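Vv2_1132 (Vibrio vulnificus CMCP6, PDB 5Y9S) probably acts as a LysR-type transcriptional regulator, binding DNA through a helix-turn-helix domain and sensing a ligand through its substrate-binding domain, and assembles as a tetramer. Local coordinates at residues V214-P217 and V218-T221; E257-A261 and Q262-V266. All coordinates share one frame; numbering follows the deposited sequence.

Contact 1 (214-221) and contact 2 (257-266) both belong to the substrate-binding domain of the regulator, and both are local: each joins two halves of one continuous stretch. Contact 1 comes first along the chain, in the last turns of helix 210-220; strand 225-232, helix 235-243 and strand 248-252 follow before contact 2, which comprises helix 257-261 and the loop into strand 266-267. Their centres lie 24 Å apart and their nearest atoms about 14 Å apart. The mixed sheet relates them: contact 1 packs on strands 199-205, 248-252 and 277-286, whereas strand 266-267 pairs with strand 172-186. They are thus separate pieces of one domain, a helix packed on the sheet and a helix end at the surface.

Contact 1. Residues V214-P217 and V218-T221; sequences VVEP and VLKT
With CG1 of Val215 anti to the backbone N (chi1 165°) and CG of Leu219 anti to its own carbonyl carbon (chi1 -77°), the two side chains lie side by side one turn apart, pointing the same way. They sit on helix 210-220, the crossover helix of the beta-alpha-beta unit that links strands 199-205 and 225-232. CG1 of Val215 comes to 3.6 Å from CG of Leu219, and the pair turns inward onto Tyr202 and Trp250 of the underlying sheet, while Val214 and Val218 rest on Ile277.

Backbone bonds join the same residues and their neighbours. The amide N of Leu219 donates to O of Val215 at 2.9 Å, and N of Lys220 reaches O of Glu216 at 3.1 Å. Pro217 has no N-H to give to the preceding turn, and the helix is kinked there. Glu216 folds back at chi2, which brings OE1 within 3.9 Å of CB of Leu219; its other carboxylate oxygen, OE2, is hydrogen-bonded to Tyr202 OH, which ties the carboxylate to strand 199-205.

Around the carbonyl of Pro217 the helix runs out. CD of Lys220 passes 3.3 Å from O of Pro217, and OG1 of Thr221 makes a weak 3.3 Å hydrogen bond to the same oxygen.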
ATOM      1  N   VAL D 214     -14.036  36.457  -7.519  1.00 40.70           N
ATOM      2  CA  VAL D 214     -15.041  37.514  -7.559  1.00 27.84           C
ATOM      3  C   VAL D 214     -14.376  38.865  -7.309  1.00 33.89           C
ATOM      4  O   VAL D 214     -14.736  39.880  -7.922  1.00 30.27           O
ATOM      5  CB  VAL D 214     -16.154  37.216  -6.536  1.00 24.99           C
ATOM      6  CG1 VAL D 214     -16.811  38.473  -6.030  1.00 23.05           C
ATOM      7  CG2 VAL D 214     -17.179  36.357  -7.182  1.00 34.93           C
ATOM      8  N   VAL D 215     -13.373  38.882  -6.441  1.00 33.50           N
ATOM      9  CA  VAL D 215     -12.763  40.136  -6.020  1.00 31.15           C
ATOM     10  C   VAL D 215     -11.698  40.594  -7.003  1.00 27.90           C
ATOM     11  O   VAL D 215     -11.654  41.768  -7.386  1.00 31.29           O
ATOM     12  CB  VAL D 215     -12.203  39.986  -4.589  1.00 32.74           C
ATOM     13  CG1 VAL D 215     -11.250  41.126  -4.268  1.00 19.52           C
ATOM     14  CG2 VAL D 215     -13.344  39.932  -3.588  1.00 27.29           C
ATOM     15  N   GLU D 216     -10.831  39.694  -7.440  1.00 24.83           N
ATOM     16  CA  GLU D 216      -9.678  40.145  -8.214  1.00 25.16           C
ATOM     17  C   GLU D 216     -10.046  40.694  -9.591  1.00 30.05           C
ATOM     18  O   GLU D 216      -9.386  41.632 -10.066  1.00 28.17           O
ATOM     19  CB  GLU D 216      -8.650  39.021  -8.340  1.00 24.66           C
ATOM     20  CG  GLU D 216      -7.993  38.686  -7.003  1.00 19.95           C
ATOM     21  CD  GLU D 216      -6.956  39.706  -6.573  1.00 33.47           C
ATOM     22  OE1 GLU D 216      -6.792  40.740  -7.263  1.00 51.58           O
ATOM     23  OE2 GLU D 216      -6.294  39.474  -5.541  1.00 39.06           O
ATOM     24  N   PRO D 217     -11.073  40.161 -10.268  1.00 31.71           N
ATOM     25  CA  PRO D 217     -11.517  40.832 -11.504  1.00 42.79           C
ATOM     26  C   PRO D 217     -11.851  42.298 -11.284  1.00 47.92           C
ATOM     27  O   PRO D 217     -11.366  43.160 -12.031  1.00 53.30           O
ATOM     28  CB  PRO D 217     -12.741  40.009 -11.921  1.00 45.12           C
ATOM     29  CG  PRO D 217     -12.452  38.650 -11.417  1.00 38.15           C
ATOM     30  CD  PRO D 217     -11.741  38.853 -10.101  1.00 36.45           C
ATOM     31  N   VAL D 218     -12.643  42.614 -10.255  1.00 44.35           N
ATOM     32  CA  VAL D 218     -12.957  44.017  -9.994  1.00 37.40           C
ATOM     33  C   VAL D 218     -11.722  44.782  -9.526  1.00 38.71           C
ATOM     34  O   VAL D 218     -11.567  45.966  -9.835  1.00 34.74           O
ATOM     35  CB  VAL D 218     -14.102  44.138  -8.974  1.00 32.54           C
ATOM     36  CG1 VAL D 218     -14.433  45.601  -8.734  1.00 33.02           C
ATOM     37  CG2 VAL D 218     -15.330  43.390  -9.450  1.00 31.04           C
ATOM     38  N   LEU D 219     -10.814  44.132  -8.795  1.00 39.97           N
ATOM     39  CA  LEU D 219      -9.683  44.865  -8.235  1.00 44.50           C
ATOM     40  C   LEU D 219      -8.713  45.348  -9.308  1.00 47.87           C
ATOM     41  O   LEU D 219      -8.045  46.373  -9.114  1.00 47.95           O
ATOM     42  CB  LEU D 219      -8.947  44.007  -7.217  1.00 47.38           C
ATOM     43  CG  LEU D 219      -9.625  43.894  -5.855  1.00 48.05           C
ATOM     44  CD1 LEU D 219      -8.575  43.602  -4.791  1.00 50.28           C
ATOM     45  CD2 LEU D 219     -10.432  45.142  -5.513  1.00 43.80           C
ATOM     46  N   LYS D 220      -8.613  44.640 -10.434  1.00 49.85           N
ATOM     47  CA  LYS D 220      -7.738  45.106 -11.508  1.00 56.60           C
ATOM     48  C   LYS D 220      -8.266  46.377 -12.176  1.00 61.37           C
ATOM     49  O   LYS D 220      -7.474  47.143 -12.733  1.00 65.15           O
ATOM     50  CB  LYS D 220      -7.542  43.993 -12.543  1.00 58.15           C
ATOM     51  CG  LYS D 220      -8.601  43.967 -13.650  1.00 60.49           C
ATOM     52  CD  LYS D 220      -8.918  42.538 -14.106  1.00 55.74           C
ATOM     53  CE  LYS D 220      -7.752  41.914 -14.863  1.00 54.44           C
ATOM     54  NZ  LYS D 220      -8.122  40.626 -15.511  1.00 57.53           N
ATOM     55  N   THR D 221      -9.575  46.632 -12.097  1.00 60.02           N
ATOM     56  CA  THR D 221     -10.234  47.784 -12.708  1.00 52.74           C
ATOM     57  C   THR D 221     -10.130  49.025 -11.827  1.00 59.10           C
ATOM     58  O   THR D 221     -11.007  49.896 -11.870  1.00 68.08           O
ATOM     59  CB  THR D 221     -11.717  47.463 -12.958  1.00 53.99           C
ATOM     60  OG1 THR D 221     -11.850  46.098 -13.368  1.00 57.13           O
ATOM     61  CG2 THR D 221     -12.332  48.364 -14.036  1.00 59.27           C
TER

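Contact 2. Residues E257-A261 and Q262-V266; sequences EEELA and QHRLV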
ATOM      1  N   GLU D 257     -20.684  42.293  10.461  1.00 34.71           N
ATOM      2  CA  GLU D 257     -21.826  43.017  11.020  1.00 32.55           C
ATOM      3  C   GLU D 257     -21.503  43.564  12.402  1.00 35.24           C
ATOM      4  O   GLU D 257     -21.791  44.729  12.697  1.00 41.87           O
ATOM      5  CB  GLU D 257     -23.050  42.101  11.076  1.00 36.76           C
ATOM      6  CG  GLU D 257     -24.375  42.820  11.324  1.00 52.65           C
ATOM      7  CD  GLU D 257     -25.530  41.860  11.633  1.00 65.38           C
ATOM      8  OE1 GLU D 257     -25.496  40.696  11.175  1.00 68.20           O
ATOM      9  OE2 GLU D 257     -26.474  42.272  12.341  1.00 70.68           O
ATOM     10  N   GLU D 258     -20.865  42.747  13.246  1.00 33.91           N
ATOM     11  CA  GLU D 258     -20.538  43.147  14.612  1.00 36.82           C
ATOM     12  C   GLU D 258     -19.348  44.098  14.667  1.00 37.53           C
ATOM     13  O   GLU D 258     -19.343  45.024  15.483  1.00 31.21           O
ATOM     14  CB  GLU D 258     -20.260  41.912  15.462  1.00 43.47           C
ATOM     15  CG  GLU D 258     -20.069  42.201  16.939  1.00 59.87           C
ATOM     16  CD  GLU D 258     -20.122  40.936  17.776  1.00 76.01           C
ATOM     17  OE1 GLU D 258     -19.046  40.374  18.096  1.00 82.97           O
ATOM     18  OE2 GLU D 258     -21.247  40.495  18.095  1.00 79.29           O
ATOM     19  N   GLU D 259     -18.325  43.884  13.828  1.00 36.00           N
ATOM     20  CA  GLU D 259     -17.198  44.817  13.795  1.00 25.61           C
ATOM     21  C   GLU D 259     -17.645  46.216  13.377  1.00 33.96           C
ATOM     22  O   GLU D 259     -17.182  47.215  13.941  1.00 43.29           O
ATOM     23  CB  GLU D 259     -16.100  44.308  12.864  1.00 24.73           C
ATOM     24  CG  GLU D 259     -15.302  43.107  13.393  1.00 24.08           C
ATOM     25  CD  GLU D 259     -16.066  41.782  13.262  1.00 38.57           C
ATOM     26  OE1 GLU D 259     -17.230  41.813  12.794  1.00 36.18           O
ATOM     27  OE2 GLU D 259     -15.509  40.717  13.634  1.00 33.37           O
ATOM     28  N   LEU D 260     -18.544  46.317  12.391  1.00 32.95           N
ATOM     29  CA  LEU D 260     -19.020  47.635  11.972  1.00 27.07           C
ATOM     30  C   LEU D 260     -19.842  48.295  13.068  1.00 33.77           C
ATOM     31  O   LEU D 260     -19.793  49.518  13.234  1.00 32.88           O
ATOM     32  CB  LEU D 260     -19.846  47.525  10.683  1.00 26.73           C
ATOM     33  CG  LEU D 260     -19.101  47.301   9.359  1.00 32.28           C
ATOM     34  CD1 LEU D 260     -20.049  47.083   8.197  1.00 25.73           C
ATOM     35  CD2 LEU D 260     -18.211  48.494   9.086  1.00 28.39           C
ATOM     36  N   ALA D 261     -20.597  47.504  13.827  1.00 31.97           N
ATOM     37  CA  ALA D 261     -21.366  48.065  14.926  1.00 37.31           C
ATOM     38  C   ALA D 261     -20.460  48.493  16.074  1.00 42.62           C
ATOM     39  O   ALA D 261     -20.730  49.501  16.740  1.00 43.17           O
ATOM     40  CB  ALA D 261     -22.400  47.048  15.398  1.00 38.25           C
ATOM     41  N   GLN D 262     -19.373  47.765  16.311  1.00 34.01           N
ATOM     42  CA  GLN D 262     -18.452  48.155  17.365  1.00 37.95           C
ATOM     43  C   GLN D 262     -17.465  49.238  16.926  1.00 39.65           C
ATOM     44  O   GLN D 262     -16.624  49.648  17.733  1.00 43.42           O
ATOM     45  CB  GLN D 262     -17.694  46.921  17.877  1.00 42.52           C
ATOM     46  CG  GLN D 262     -18.485  46.039  18.845  1.00 52.75           C
ATOM     47  CD  GLN D 262     -18.547  46.602  20.277  1.00 71.78           C
ATOM     48  OE1 GLN D 262     -18.551  47.823  20.496  1.00 78.10           O
ATOM     49  NE2 GLN D 262     -18.600  45.702  21.256  1.00 74.03           N
ATOM     50  N   HIS D 263     -17.538  49.704  15.677  1.00 38.67           N
ATOM     51  CA  HIS D 263     -16.638  50.738  15.162  1.00 34.81           C
ATOM     52  C   HIS D 263     -15.181  50.302  15.189  1.00 39.32           C
ATOM     53  O   HIS D 263     -14.276  51.133  15.285  1.00 41.62           O
ATOM     54  CB  HIS D 263     -16.794  52.052  15.922  1.00 31.43           C
ATOM     55  CG  HIS D 263     -18.209  52.501  16.059  1.00 32.06           C
ATOM     56  ND1 HIS D 263     -18.881  52.475  17.260  1.00 38.14           N
ATOM     57  CD2 HIS D 263     -19.081  52.993  15.150  1.00 34.17           C
ATOM     58  CE1 HIS D 263     -20.107  52.934  17.090  1.00 34.96           C
ATOM     59  NE2 HIS D 263     -20.255  53.252  15.817  1.00 39.53           N
ATOM     60  N   ARG D 264     -14.942  48.999  15.107  1.00 28.60           N
ATOM     61  CA  ARG D 264     -13.585  48.499  14.987  1.00 28.05           C
ATOM     62  C   ARG D 264     -13.155  48.343  13.534  1.00 31.37           C
ATOM     63  O   ARG D 264     -11.979  48.068  13.271  1.00 30.39           O
ATOM     64  CB  ARG D 264     -13.451  47.169  15.744  1.00 30.73           C
ATOM     65  CG  ARG D 264     -13.425  47.352  17.265  1.00 36.32           C
ATOM     66  CD  ARG D 264     -13.111  46.062  17.975  1.00 42.84           C
ATOM     67  NE  ARG D 264     -14.119  45.053  17.680  1.00 56.03           N
ATOM     68  CZ  ARG D 264     -13.881  43.744  17.678  1.00 61.19           C
ATOM     69  NH1 ARG D 264     -12.662  43.295  17.965  1.00 56.84           N
ATOM     70  NH2 ARG D 264     -14.856  42.884  17.387  1.00 60.30           N
ATOM     71  N   LEU D 265     -14.070  48.536  12.589  1.00 29.45           N
ATOM     72  CA  LEU D 265     -13.751  48.545  11.171  1.00 26.54           C
ATOM     73  C   LEU D 265     -14.656  49.560  10.511  1.00 30.19           C
ATOM     74  O   LEU D 265     -15.791  49.764  10.941  1.00 27.57           O
ATOM     75  CB  LEU D 265     -13.962  47.179  10.506  1.00 25.40           C
ATOM     76  CG  LEU D 265     -12.936  46.093  10.774  1.00 24.67           C
ATOM     77  CD1 LEU D 265     -13.478  44.762  10.315  1.00 23.72           C
ATOM     78  CD2 LEU D 265     -11.608  46.437  10.069  1.00 24.54           C
ATOM     79  N   VAL D 266     -14.143  50.198   9.471  1.00 27.17           N
ATOM     80  CA  VAL D 266     -14.925  51.125   8.671  1.00 27.67           C
ATOM     81  C   VAL D 266     -14.817  50.708   7.212  1.00 33.19           C
ATOM     82  O   VAL D 266     -13.748  50.273   6.753  1.00 26.38           O
ATOM     83  CB  VAL D 266     -14.449  52.587   8.847  1.00 28.75           C
ATOM     84  CG1 VAL D 266     -15.471  53.544   8.264  1.00 34.26           C
ATOM     85  CG2 VAL D 266     -14.233  52.933  10.320  1.00 36.76           C
TER
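Backbone hydrogen bonds draw Gln262, His263 and Arg264 back onto the last turn of helix 257-261. N of Gln262 gives an i to i-4 bond to O of Glu258 at 2.9 Å. N of Arg264 then reaches O of Glu259 at 3.1 Å, while N of His263 makes a weak bond to O of Leu260. His263 has a positive phi of 61°, which turns the chain out of the helix.

The apolar contact is between Leu265 and the methylenes of Glu259. CD1 of Leu265 lies 3.7 Å from CB of Glu259, the two side chains running side by side, and Leu265 also touches Ala242 and Ile256. Leu260, which packs on Met253, brings its CD2 methyl to 3.3 Å from the backbone O of Leu265.

O of Ala261 stands over one face of the His263 ring, 3.4 Å above its plane and nearer the ring's margin than its centre.

Opposite charges may attract one another weakly. The bend of Glu259 at chi2 (77°) folds its carboxylate back, nearly parallel to the Arg264 guanidinium, yet OE2 of Glu259 remains 4.4 Å from NH2 of Arg264, too far off the guanidinium plane for any of its N-H groups to aim at it.

Beyond the turn, Val266 pairs with Val186 in the sheet of the substrate-binding domain. The positive phi of His263, with the bonds from Arg264 N to Glu259 O and from His263 N to Leu260 O, makes this helix end a Schellman motif.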